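Local coordinates for protein glyoxalase-related enzyme, AraC type (Clostridium phytofermentans, PDB 3BT3) that is of unknown function but belongs to the glyoxalase-related VOC superfamily and is probably part of an AraC-type transcription regulator, at residues K34-W38 / I131-D135; V92-I98 / C137-E143. One frame throughout, in Å; residues are numbered along the deposited sequence.

Contact 1: K34-W38 / I131-D135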
ATOM      1  N   LYS A  34      15.831  11.195   6.054  1.00 27.98           N
ATOM      2  CA  LYS A  34      15.822  11.958   4.807  1.00 29.18           C
ATOM      3  C   LYS A  34      14.498  11.758   4.058  1.00 27.92           C
ATOM      4  O   LYS A  34      13.966  12.703   3.470  1.00 26.92           O
ATOM      5  CB  LYS A  34      17.008  11.555   3.912  1.00 31.36           C
ATOM      6  CG  LYS A  34      17.029  12.273   2.557  1.00 32.62           C
ATOM      7  CD  LYS A  34      18.331  12.050   1.788  1.00 37.30           C
ATOM      8  CE  LYS A  34      18.391  10.671   1.146  1.00 40.34           C
ATOM      9  NZ  LYS A  34      17.402  10.514   0.034  1.00 40.81           N
ATOM     10  N   THR A  35      13.974  10.532   4.090  1.00 25.51           N
ATOM     11  CA  THR A  35      12.713  10.204   3.428  1.00 24.91           C
ATOM     12  C   THR A  35      11.563  10.959   4.076  1.00 25.21           C
ATOM     13  O   THR A  35      10.715  11.527   3.395  1.00 25.92           O
ATOM     14  CB  THR A  35      12.430   8.703   3.510  1.00 24.98           C
ATOM     15  OG1 THR A  35      13.426   8.003   2.759  1.00 24.89           O
ATOM     16  CG2 THR A  35      11.043   8.374   2.956  1.00 21.90           C
ATOM     17  N   VAL A  36      11.557  10.976   5.401  1.00 25.35           N
ATOM     18  CA  VAL A  36      10.525  11.675   6.154  1.00 25.79           C
ATOM     19  C   VAL A  36      10.583  13.189   5.921  1.00 26.95           C
ATOM     20  O   VAL A  36       9.544  13.847   5.851  1.00 26.80           O
ATOM     21  CB  VAL A  36      10.672  11.378   7.664  1.00 25.00           C
ATOM     22  CG1 VAL A  36       9.900  12.386   8.483  1.00 24.91           C
ATOM     23  CG2 VAL A  36      10.176   9.983   7.960  1.00 20.93           C
ATOM     24  N   LYS A  37      11.790  13.739   5.807  1.00 27.63           N
ATOM     25  CA  LYS A  37      11.944  15.174   5.591  1.00 28.37           C
ATOM     26  C   LYS A  37      11.415  15.531   4.215  1.00 27.50           C
ATOM     27  O   LYS A  37      10.838  16.600   4.012  1.00 27.58           O
ATOM     28  CB  LYS A  37      13.413  15.586   5.714  1.00 29.83           C
ATOM     29  CG  LYS A  37      13.847  15.839   7.144  1.00 37.54           C
ATOM     30  CD  LYS A  37      15.357  16.029   7.258  1.00 41.64           C
ATOM     31  CE  LYS A  37      15.771  16.534   8.651  1.00 44.08           C
ATOM     32  NZ  LYS A  37      15.357  15.622   9.768  1.00 47.19           N
ATOM     33  N   TRP A  38      11.590  14.613   3.274  1.00 26.51           N
ATOM     34  CA  TRP A  38      11.126  14.837   1.922  1.00 26.49           C
ATOM     35  C   TRP A  38       9.595  14.868   1.914  1.00 27.64           C
ATOM     36  O   TRP A  38       8.986  15.801   1.372  1.00 26.31           O
ATOM     37  CB  TRP A  38      11.643  13.735   1.000  1.00 25.98           C
ATOM     38  CG  TRP A  38      11.260  13.947  -0.415  1.00 26.64           C
ATOM     39  CD1 TRP A  38      11.899  14.734  -1.333  1.00 26.48           C
ATOM     40  CD2 TRP A  38      10.109  13.418  -1.070  1.00 25.62           C
ATOM     41  NE1 TRP A  38      11.213  14.730  -2.521  1.00 28.57           N
ATOM     42  CE2 TRP A  38      10.107  13.930  -2.389  1.00 28.88           C
ATOM     43  CE3 TRP A  38       9.077  12.559  -0.675  1.00 27.17           C
ATOM     44  CZ2 TRP A  38       9.102  13.617  -3.315  1.00 26.05           C
ATOM     45  CZ3 TRP A  38       8.078  12.245  -1.598  1.00 27.45           C
ATOM     46  CH2 TRP A  38       8.101  12.775  -2.901  1.00 25.20           C
ATOM     47  N   ILE A 131       5.242  11.471  -9.258  1.00 28.30           N
ATOM     48  CA  ILE A 131       6.338  12.162  -8.606  1.00 27.93           C
ATOM     49  C   ILE A 131       7.405  11.144  -8.265  1.00 29.08           C
ATOM     50  O   ILE A 131       7.091  10.020  -7.893  1.00 30.76           O
ATOM     51  CB  ILE A 131       5.862  12.826  -7.296  1.00 28.87           C
ATOM     52  CG1 ILE A 131       4.664  13.725  -7.599  1.00 30.89           C
ATOM     53  CG2 ILE A 131       6.993  13.631  -6.653  1.00 24.90           C
ATOM     54  CD1 ILE A 131       4.104  14.443  -6.390  1.00 34.35           C
ATOM     55  N   THR A 132       8.662  11.538  -8.414  1.00 28.42           N
ATOM     56  CA  THR A 132       9.773  10.670  -8.076  1.00 27.57           C
ATOM     57  C   THR A 132      10.213  11.135  -6.693  1.00 28.63           C
ATOM     58  O   THR A 132      10.436  12.327  -6.495  1.00 28.63           O
ATOM     59  CB  THR A 132      10.933  10.848  -9.055  1.00 28.33           C
ATOM     60  OG1 THR A 132      10.488  10.545 -10.384  1.00 28.00           O
ATOM     61  CG2 THR A 132      12.084   9.924  -8.678  1.00 25.82           C
ATOM     62  N   THR A 133      10.322  10.214  -5.737  1.00 27.64           N
ATOM     63  CA  THR A 133      10.719  10.593  -4.383  1.00 27.86           C
ATOM     64  C   THR A 133      12.219  10.743  -4.267  1.00 27.70           C
ATOM     65  O   THR A 133      12.952  10.441  -5.208  1.00 26.57           O
ATOM     66  CB  THR A 133      10.278   9.551  -3.331  1.00 28.05           C
ATOM     67  OG1 THR A 133      11.034   8.338  -3.493  1.00 27.59           O
ATOM     68  CG2 THR A 133       8.811   9.259  -3.475  1.00 27.43           C
ATOM     69  N   THR A 134      12.667  11.196  -3.100  1.00 29.53           N
ATOM     70  CA  THR A 134      14.092  11.385  -2.837  1.00 31.75           C
ATOM     71  C   THR A 134      14.797  10.039  -2.857  1.00 32.39           C
ATOM     72  O   THR A 134      16.015   9.976  -2.955  1.00 33.81           O
ATOM     73  CB  THR A 134      14.347  12.044  -1.447  1.00 31.94           C
ATOM     74  OG1 THR A 134      15.737  12.359  -1.309  1.00 33.94           O
ATOM     75  CG2 THR A 134      13.966  11.095  -0.319  1.00 32.50           C
ATOM     76  N   ASP A 135      14.022   8.963  -2.763  1.00 32.64           N
ATOM     77  CA  ASP A 135      14.585   7.621  -2.755  1.00 32.66           C
ATOM     78  C   ASP A 135      14.549   6.960  -4.122  1.00 32.27           C
ATOM     79  O   ASP A 135      15.081   5.871  -4.297  1.00 31.02           O
ATOM     80  CB  ASP A 135      13.831   6.756  -1.745  1.00 33.63           C
ATOM     81  CG  ASP A 135      13.946   7.288  -0.332  1.00 36.98           C
ATOM     82  OD1 ASP A 135      12.910   7.601   0.294  1.00 35.49           O
ATOM     83  OD2 ASP A 135      15.090   7.401   0.152  1.00 39.04           O
TER
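Thr35 OG1 gives its hydrogen to Asp135 OD1 at 2.6 Å, on the syn lone pair, the side where the other carboxylate oxygen lies. OD1 is gripped a second time by the hydroxyl of Tyr27, while Thr29 meets Thr35 OG1, so strand 26-29 completes a small polar cluster beside helix 32-41. The preceding residue, Lys34, reaches toward the same loop: its chain leaves extended and then folds over at chi3 (77°) and chi4 (68°), which brings NZ within 2.8 Å of its hydrogen-bond acceptor, Thr134 OG1. The same ammonium faces Asp135 OD2 in a long salt bridge, NZ to OD2 3.9 Å.

Before this polar end the loop is shaped by an ST turn, in which Thr133 OG1 accepts from Asp135 N; Tyr27 OH also bonds that hydroxyl. The turn lays its backbone over one face of the Trp38 indole. Thr133 CA sits 3.8 Å from the centroid of the Trp38 six-membered ring, a CH-pi contact 21° off the normal, and Thr134 N lies over the same face, toward the rim. Ile131 CG2 meets the ring edge, 3.9 Å from Trp38 CZ2, and Trp113 packs edge-to-face against the indole. From Ile131 to Asp135 the contact thus passes from apolar to charged; the two hydroxyls, and secondarily the distant lysine, would favour a carboxylate at Asp135.

Contact 2: V92-I98 / C137-E143; sequences VAGFMMI and CILRFFE
Phe142 turns its ring back over the neighbouring strand, with CG placed between its own backbone N and carbonyl carbon (chi1 70°). Met97 lies against one face: Met97 CA is 3.8 Å from the Phe142 ring centroid, a CH-pi contact 16° off the normal. Phe95 meets the same ring obliquely, planes at 33°, and receives Phe142 CE2 over its face, 3.5 Å from Phe95 CZ. Farther along this side, the Arg140 guanidinium has Phe95 CE1 over its centre, while NH2 is salt-bridged to Glu128.

The other side carries Met96 and Phe141, side by side and pointing the same way. Met96 SD makes an oblique Met-aromatic contact, 4.7 Å from the Phe141 ring centroid, and Ile98 CG2 reaches the ring edge.

Between these layers run the parallel first and last strands of the second beta-alpha-beta-beta-beta module. At the start a beta bulge shifts the register: Ile138 O takes Ala93 N at 2.8 Å and, weakly, Gly94 N.

Phe95 also meets His82 and Phe84 of the second subunit edge-to-face, and Met97 and Ile98 pair antiparallel with one of its strands. Aromatic packing on both faces, with sulfur on the Phe141 side, thus reinforces the backbone bonds where the sheet continues through the dimer.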
ATOM      1  N   VAL A  92       6.910   1.903  -9.415  1.00 26.28           N
ATOM      2  CA  VAL A  92       5.762   2.457  -8.713  1.00 25.58           C
ATOM      3  C   VAL A  92       5.595   1.925  -7.294  1.00 26.70           C
ATOM      4  O   VAL A  92       5.535   0.716  -7.072  1.00 28.43           O
ATOM      5  CB  VAL A  92       4.458   2.182  -9.500  1.00 25.13           C
ATOM      6  CG1 VAL A  92       3.260   2.595  -8.662  1.00 23.47           C
ATOM      7  CG2 VAL A  92       4.475   2.943 -10.827  1.00 20.52           C
ATOM      8  N   ALA A  93       5.498   2.842  -6.338  1.00 26.09           N
ATOM      9  CA  ALA A  93       5.340   2.482  -4.936  1.00 26.36           C
ATOM     10  C   ALA A  93       4.017   2.965  -4.365  1.00 27.17           C
ATOM     11  O   ALA A  93       3.639   2.571  -3.272  1.00 30.05           O
ATOM     12  CB  ALA A  93       6.486   3.068  -4.115  1.00 23.56           C
ATOM     13  N   GLY A  94       3.325   3.832  -5.096  1.00 27.69           N
ATOM     14  CA  GLY A  94       2.060   4.366  -4.623  1.00 26.77           C
ATOM     15  C   GLY A  94       1.102   4.734  -5.743  1.00 27.00           C
ATOM     16  O   GLY A  94       1.508   5.195  -6.811  1.00 25.28           O
ATOM     17  N   PHE A  95      -0.184   4.533  -5.486  1.00 27.80           N
ATOM     18  CA  PHE A  95      -1.230   4.809  -6.459  1.00 29.41           C
ATOM     19  C   PHE A  95      -2.386   5.392  -5.673  1.00 29.72           C
ATOM     20  O   PHE A  95      -3.281   4.666  -5.260  1.00 30.17           O
ATOM     21  CB  PHE A  95      -1.652   3.498  -7.128  1.00 30.94           C
ATOM     22  CG  PHE A  95      -2.713   3.664  -8.173  1.00 32.81           C
ATOM     23  CD1 PHE A  95      -2.500   4.488  -9.277  1.00 33.44           C
ATOM     24  CD2 PHE A  95      -3.920   2.985  -8.065  1.00 32.96           C
ATOM     25  CE1 PHE A  95      -3.472   4.633 -10.262  1.00 34.77           C
ATOM     26  CE2 PHE A  95      -4.904   3.121  -9.047  1.00 36.30           C
ATOM     27  CZ  PHE A  95      -4.677   3.949 -10.152  1.00 34.91           C
ATOM     28  N   MET A  96      -2.379   6.700  -5.460  1.00 30.77           N
ATOM     29  CA  MET A  96      -3.429   7.294  -4.653  1.00 32.36           C
ATOM     30  C   MET A  96      -4.354   8.321  -5.296  1.00 32.50           C
ATOM     31  O   MET A  96      -3.934   9.177  -6.071  1.00 34.61           O
ATOM     32  CB  MET A  96      -2.824   7.838  -3.340  1.00 30.14           C
ATOM     33  CG  MET A  96      -1.679   8.850  -3.448  1.00 31.08           C
ATOM     34  SD  MET A  96      -0.786   9.127  -1.833  1.00 26.69           S
ATOM     35  CE  MET A  96       0.705   8.357  -2.192  1.00 26.26           C
ATOM     36  N   MET A  97      -5.633   8.196  -4.961  1.00 32.99           N
ATOM     37  CA  MET A  97      -6.671   9.083  -5.458  1.00 33.26           C
ATOM     38  C   MET A  97      -6.671  10.341  -4.599  1.00 33.94           C
ATOM     39  O   MET A  97      -6.703  10.254  -3.367  1.00 33.66           O
ATOM     40  CB  MET A  97      -8.037   8.393  -5.362  1.00 32.08           C
ATOM     41  CG  MET A  97      -9.212   9.189  -5.961  1.00 30.73           C
ATOM     42  SD  MET A  97     -10.851   8.621  -5.386  1.00 30.42           S
ATOM     43  CE  MET A  97     -11.001   7.051  -6.207  1.00 28.06           C
ATOM     44  N   ILE A  98      -6.623  11.505  -5.241  1.00 33.68           N
ATOM     45  CA  ILE A  98      -6.637  12.754  -4.502  1.00 35.62           C
ATOM     46  C   ILE A  98      -7.630  13.765  -5.045  1.00 37.01           C
ATOM     47  O   ILE A  98      -8.297  13.546  -6.057  1.00 36.82           O
ATOM     48  CB  ILE A  98      -5.261  13.439  -4.492  1.00 36.93           C
ATOM     49  CG1 ILE A  98      -4.938  13.968  -5.883  1.00 38.34           C
ATOM     50  CG2 ILE A  98      -4.191  12.469  -4.028  1.00 37.51           C
ATOM     51  CD1 ILE A  98      -3.763  14.910  -5.899  1.00 42.63           C
ATOM     52  N   CYS A 137      11.647   6.055  -5.854  1.00 30.18           N
ATOM     53  CA  CYS A 137      10.374   5.409  -6.179  1.00 30.92           C
ATOM     54  C   CYS A 137       9.454   6.389  -6.864  1.00 29.47           C
ATOM     55  O   CYS A 137       9.624   7.610  -6.759  1.00 28.69           O
ATOM     56  CB  CYS A 137       9.621   4.921  -4.940  1.00 33.29           C
ATOM     57  SG  CYS A 137      10.591   4.549  -3.518  1.00 44.80           S
ATOM     58  N   ILE A 138       8.449   5.828  -7.524  1.00 27.22           N
ATOM     59  CA  ILE A 138       7.448   6.600  -8.230  1.00 24.90           C
ATOM     60  C   ILE A 138       6.132   6.603  -7.467  1.00 24.25           C
ATOM     61  O   ILE A 138       5.665   5.557  -7.006  1.00 24.56           O
ATOM     62  CB  ILE A 138       7.163   6.010  -9.638  1.00 24.43           C
ATOM     63  CG1 ILE A 138       8.446   5.969 -10.475  1.00 25.19           C
ATOM     64  CG2 ILE A 138       6.074   6.813 -10.320  1.00 21.58           C
ATOM     65  CD1 ILE A 138       9.170   7.297 -10.579  1.00 25.20           C
ATOM     66  N   LEU A 139       5.534   7.780  -7.337  1.00 23.91           N
ATOM     67  CA  LEU A 139       4.241   7.898  -6.684  1.00 23.42           C
ATOM     68  C   LEU A 139       3.275   8.448  -7.715  1.00 24.28           C
ATOM     69  O   LEU A 139       3.511   9.516  -8.294  1.00 21.14           O
ATOM     70  CB  LEU A 139       4.297   8.858  -5.495  1.00 22.43           C
ATOM     71  CG  LEU A 139       5.194   8.496  -4.323  1.00 23.42           C
ATOM     72  CD1 LEU A 139       4.991   9.503  -3.210  1.00 21.15           C
ATOM     73  CD2 LEU A 139       4.864   7.087  -3.841  1.00 24.22           C
ATOM     74  N   ARG A 140       2.189   7.720  -7.942  1.00 24.18           N
ATOM     75  CA  ARG A 140       1.179   8.153  -8.897  1.00 24.08           C
ATOM     76  C   ARG A 140       0.009   8.814  -8.178  1.00 25.17           C
ATOM     77  O   ARG A 140      -0.517   8.292  -7.200  1.00 25.92           O
ATOM     78  CB  ARG A 140       0.690   6.962  -9.724  1.00 22.70           C
ATOM     79  CG  ARG A 140       1.777   6.353 -10.612  1.00 24.37           C
ATOM     80  CD  ARG A 140       1.271   5.160 -11.408  1.00 19.49           C
ATOM     81  NE  ARG A 140       0.120   5.514 -12.228  1.00 25.21           N
ATOM     82  CZ  ARG A 140      -0.598   4.642 -12.931  1.00 27.61           C
ATOM     83  NH1 ARG A 140      -0.287   3.355 -12.921  1.00 29.19           N
ATOM     84  NH2 ARG A 140      -1.636   5.057 -13.644  1.00 28.45           N
ATOM     85  N   PHE A 141      -0.379   9.983  -8.661  1.00 26.04           N
ATOM     86  CA  PHE A 141      -1.492  10.718  -8.077  1.00 28.04           C
ATOM     87  C   PHE A 141      -2.543  10.911  -9.163  1.00 29.70           C
ATOM     88  O   PHE A 141      -2.211  11.239 -10.307  1.00 30.43           O
ATOM     89  CB  PHE A 141      -1.009  12.077  -7.566  1.00 28.34           C
ATOM     90  CG  PHE A 141      -0.085  11.985  -6.378  1.00 29.45           C
ATOM     91  CD1 PHE A 141      -0.595  11.917  -5.083  1.00 30.19           C
ATOM     92  CD2 PHE A 141       1.294  11.958  -6.552  1.00 29.70           C
ATOM     93  CE1 PHE A 141       0.254  11.825  -3.980  1.00 30.53           C
ATOM     94  CE2 PHE A 141       2.154  11.865  -5.454  1.00 30.77           C
ATOM     95  CZ  PHE A 141       1.635  11.801  -4.169  1.00 30.71           C
ATOM     96  N   PHE A 142      -3.808  10.688  -8.835  1.00 29.40           N
ATOM     97  CA  PHE A 142      -4.839  10.877  -9.838  1.00 31.75           C
ATOM     98  C   PHE A 142      -6.105  11.449  -9.247  1.00 34.11           C
ATOM     99  O   PHE A 142      -6.362  11.318  -8.049  1.00 35.98           O
ATOM    100  CB  PHE A 142      -5.139   9.557 -10.575  1.00 31.30           C
ATOM    101  CG  PHE A 142      -5.846   8.528  -9.735  1.00 29.93           C
ATOM    102  CD1 PHE A 142      -7.232   8.539  -9.616  1.00 28.85           C
ATOM    103  CD2 PHE A 142      -5.121   7.564  -9.040  1.00 29.52           C
ATOM    104  CE1 PHE A 142      -7.887   7.604  -8.812  1.00 29.81           C
ATOM    105  CE2 PHE A 142      -5.763   6.627  -8.237  1.00 29.66           C
ATOM    106  CZ  PHE A 142      -7.151   6.647  -8.123  1.00 28.30           C
ATOM    107  N   GLU A 143      -6.874  12.112 -10.101  1.00 36.57           N
ATOM    108  CA  GLU A 143      -8.148  12.707  -9.718  1.00 38.85           C
ATOM    109  C   GLU A 143      -9.096  12.455 -10.881  1.00 40.01           C
ATOM    110  O   GLU A 143      -8.804  12.819 -12.030  1.00 36.08           O
ATOM    111  CB  GLU A 143      -8.000  14.209  -9.476  1.00 39.74           C
ATOM    112  CG  GLU A 143      -9.259  14.857  -8.936  1.00 42.17           C
ATOM    113  CD  GLU A 143      -9.072  16.323  -8.576  1.00 45.81           C
ATOM    114  OE1 GLU A 143      -9.980  16.888  -7.930  1.00 47.03           O
ATOM    115  OE2 GLU A 143      -8.030  16.914  -8.936  1.00 44.21           O
TER

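How the contacts relate
From the N terminus, helix 32-41 supplies the first half of contact 1, and strand 92-99 then opens contact 2. The chain next passes through helix 101-110 and strand 120-122 before strand 126-132 and its following turn close contact 1 over 92 intervening residues. Strand 138-144 comes straight after and closes contact 2 over 38, so the two closures cross instead of nesting. Contact 2 joins the strand outermost within this chain in the second four-stranded sheet to its neighbour; contact 1 packs the helix of the first VOC module on the second. They meet where strands 126-132 and 138-144 pair, with Ile131 N probably hydrogen-bonded to Leu139 O.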